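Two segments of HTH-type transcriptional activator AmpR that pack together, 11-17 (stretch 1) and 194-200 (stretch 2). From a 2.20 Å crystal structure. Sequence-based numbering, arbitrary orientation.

Stretch 1, residues 11-17: RDVLTVG
Stretch 2 194-200: SAMLAFR

Residues 13-17 form an extended strand (phi -96 to -136°, psi 117 to 139°), entered through D12, whose preceding peptide is cis. Residues 194-200 are helical, near -62/-43°, with F199 N to A195 O at 2.9 Å. The axes approach to 8.2 Å, their N-to-C directions 53° apart (signed crossing -53°). L14 and A195 set the register, CA to CA 6.3 Å. No direct hydrogen bond crosses; the contact is essentially apolar and buries 285 Å² in total.

Within the strand, L14 and V16 have CA-to-CB toward the helix while V13 points away; D12, in the loop just before it, also points toward the helix. L14 is t,p (chi1 171°, chi2 63°), which splits its methyls: CD1 lies 3.8 Å from M196 CG, CD2 3.5 Å from F199 CB. A195 CB points toward the strand and meets L14 CB at 4.2 Å. M196 (m,t,p) leaves sideways and its end leads away, so its contact is made at CG. F199 is t with chi2 78°, so that V16 (t, chi1 177°) places CG2 over one ring face, 4.1 Å from the F199 ring centroid and 20° off the normal, a CH-pi contact.

D12 (m, chi2 -26°) touches A195 directly, CB to CB 4.3 Å, and one water also bridges them, accepting from A195 N at 3.0 Å and donating weakly to D12 OD2 at 3.2 Å.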

# COMPACT_ATOMS: atom_id res chain seq x y z
N ARG A 11 -15.22 -8.76 -25.01
CA ARG A 11 -15.55 -7.97 -26.20
C ARG A 11 -15.68 -6.45 -25.89
O ARG A 11 -16.78 -5.93 -25.68
CB ARG A 11 -16.85 -8.52 -26.83
CG ARG A 11 -18.06 -8.53 -25.90
CD ARG A 11 -18.91 -9.78 -26.04
NE ARG A 11 -19.47 -10.14 -24.74
CZ ARG A 11 -20.17 -11.23 -24.49
NH1 ARG A 11 -20.42 -12.10 -25.46
NH2 ARG A 11 -20.63 -11.46 -23.27
N ASP A 12 -14.54 -5.75 -25.82
CA ASP A 12 -13.21 -6.36 -25.84
C ASP A 12 -12.62 -6.27 -24.44
O ASP A 12 -12.92 -5.33 -23.70
CB ASP A 12 -12.28 -5.67 -26.85
CG ASP A 12 -12.63 -5.99 -28.29
OD1 ASP A 12 -13.21 -7.07 -28.53
OD2 ASP A 12 -12.32 -5.16 -29.17
N VAL A 13 -11.80 -7.22 -24.07
CA VAL A 13 -11.27 -7.26 -22.71
C VAL A 13 -9.90 -6.59 -22.69
O VAL A 13 -9.09 -6.79 -23.60
CB VAL A 13 -11.23 -8.70 -22.17
CG1 VAL A 13 -9.99 -9.46 -22.65
CG2 VAL A 13 -11.29 -8.68 -20.66
N LEU A 14 -9.67 -5.79 -21.66
CA LEU A 14 -8.38 -5.14 -21.45
C LEU A 14 -7.99 -5.24 -19.98
O LEU A 14 -8.75 -4.81 -19.11
CB LEU A 14 -8.45 -3.68 -21.87
CG LEU A 14 -7.25 -2.82 -21.51
CD1 LEU A 14 -6.01 -3.31 -22.20
CD2 LEU A 14 -7.53 -1.36 -21.85
N THR A 15 -6.81 -5.79 -19.70
CA THR A 15 -6.36 -5.97 -18.33
C THR A 15 -5.10 -5.14 -18.10
O THR A 15 -4.07 -5.36 -18.74
CB THR A 15 -6.12 -7.45 -18.02
OG1 THR A 15 -5.09 -7.95 -18.88
CG2 THR A 15 -7.38 -8.24 -18.31
N VAL A 16 -5.19 -4.17 -17.18
CA VAL A 16 -4.08 -3.29 -16.85
C VAL A 16 -3.78 -3.42 -15.36
O VAL A 16 -4.70 -3.42 -14.54
CB VAL A 16 -4.37 -1.83 -17.22
CG1 VAL A 16 -3.20 -0.95 -16.80
CG2 VAL A 16 -4.62 -1.68 -18.74
N GLY A 17 -2.50 -3.56 -15.04
CA GLY A 17 -2.00 -3.49 -13.67
C GLY A 17 -1.14 -2.25 -13.49
O GLY A 17 -0.35 -1.89 -14.38
N SER A 194 -6.41 -4.04 -30.12
CA SER A 194 -7.02 -2.76 -30.45
C SER A 194 -7.46 -2.01 -29.19
O SER A 194 -7.32 -0.78 -29.11
CB SER A 194 -8.18 -2.98 -31.41
OG SER A 194 -9.12 -1.93 -31.32
N ALA A 195 -7.98 -2.72 -28.18
CA ALA A 195 -8.32 -2.04 -26.92
C ALA A 195 -7.07 -1.51 -26.25
O ALA A 195 -7.08 -0.40 -25.70
CB ALA A 195 -9.07 -2.98 -25.98
N MET A 196 -5.97 -2.28 -26.29
CA MET A 196 -4.69 -1.77 -25.80
C MET A 196 -4.30 -0.47 -26.49
O MET A 196 -3.90 0.50 -25.83
CB MET A 196 -3.59 -2.82 -26.01
CG MET A 196 -3.61 -3.97 -25.02
SD MET A 196 -2.60 -5.35 -25.59
CE MET A 196 -0.96 -4.68 -25.38
N LEU A 197 -4.41 -0.42 -27.82
CA LEU A 197 -4.03 0.80 -28.54
C LEU A 197 -4.91 1.96 -28.11
O LEU A 197 -4.41 3.07 -27.87
CB LEU A 197 -4.09 0.59 -30.06
CG LEU A 197 -2.95 -0.33 -30.54
CD1 LEU A 197 -3.08 -0.75 -32.00
CD2 LEU A 197 -1.61 0.35 -30.29
N ALA A 198 -6.22 1.72 -27.97
CA ALA A 198 -7.10 2.78 -27.51
C ALA A 198 -6.69 3.26 -26.12
O ALA A 198 -6.59 4.47 -25.89
CB ALA A 198 -8.55 2.28 -27.50
N PHE A 199 -6.43 2.33 -25.19
CA PHE A 199 -6.06 2.74 -23.84
C PHE A 199 -4.77 3.54 -23.85
O PHE A 199 -4.66 4.56 -23.16
CB PHE A 199 -5.92 1.52 -22.93
CG PHE A 199 -5.41 1.84 -21.55
CD1 PHE A 199 -6.25 2.38 -20.59
CD2 PHE A 199 -4.10 1.57 -21.21
CE1 PHE A 199 -5.78 2.67 -19.32
CE2 PHE A 199 -3.63 1.87 -19.94
CZ PHE A 199 -4.46 2.42 -19.01
N ARG A 200 -3.77 3.08 -24.60
CA ARG A 200 -2.49 3.79 -24.70
C ARG A 200 -2.67 5.23 -25.19
O ARG A 200 -2.07 6.16 -24.64
CB ARG A 200 -1.57 2.98 -25.61
CG ARG A 200 -0.27 3.60 -26.04
CD ARG A 200 0.22 2.86 -27.29
NE ARG A 200 1.21 3.64 -28.03
CZ ARG A 200 2.39 3.18 -28.43
NH1 ARG A 200 3.22 3.99 -29.09
NH2 ARG A 200 2.74 1.92 -28.18
O HOH W 1 -9.15 -5.45 -28.56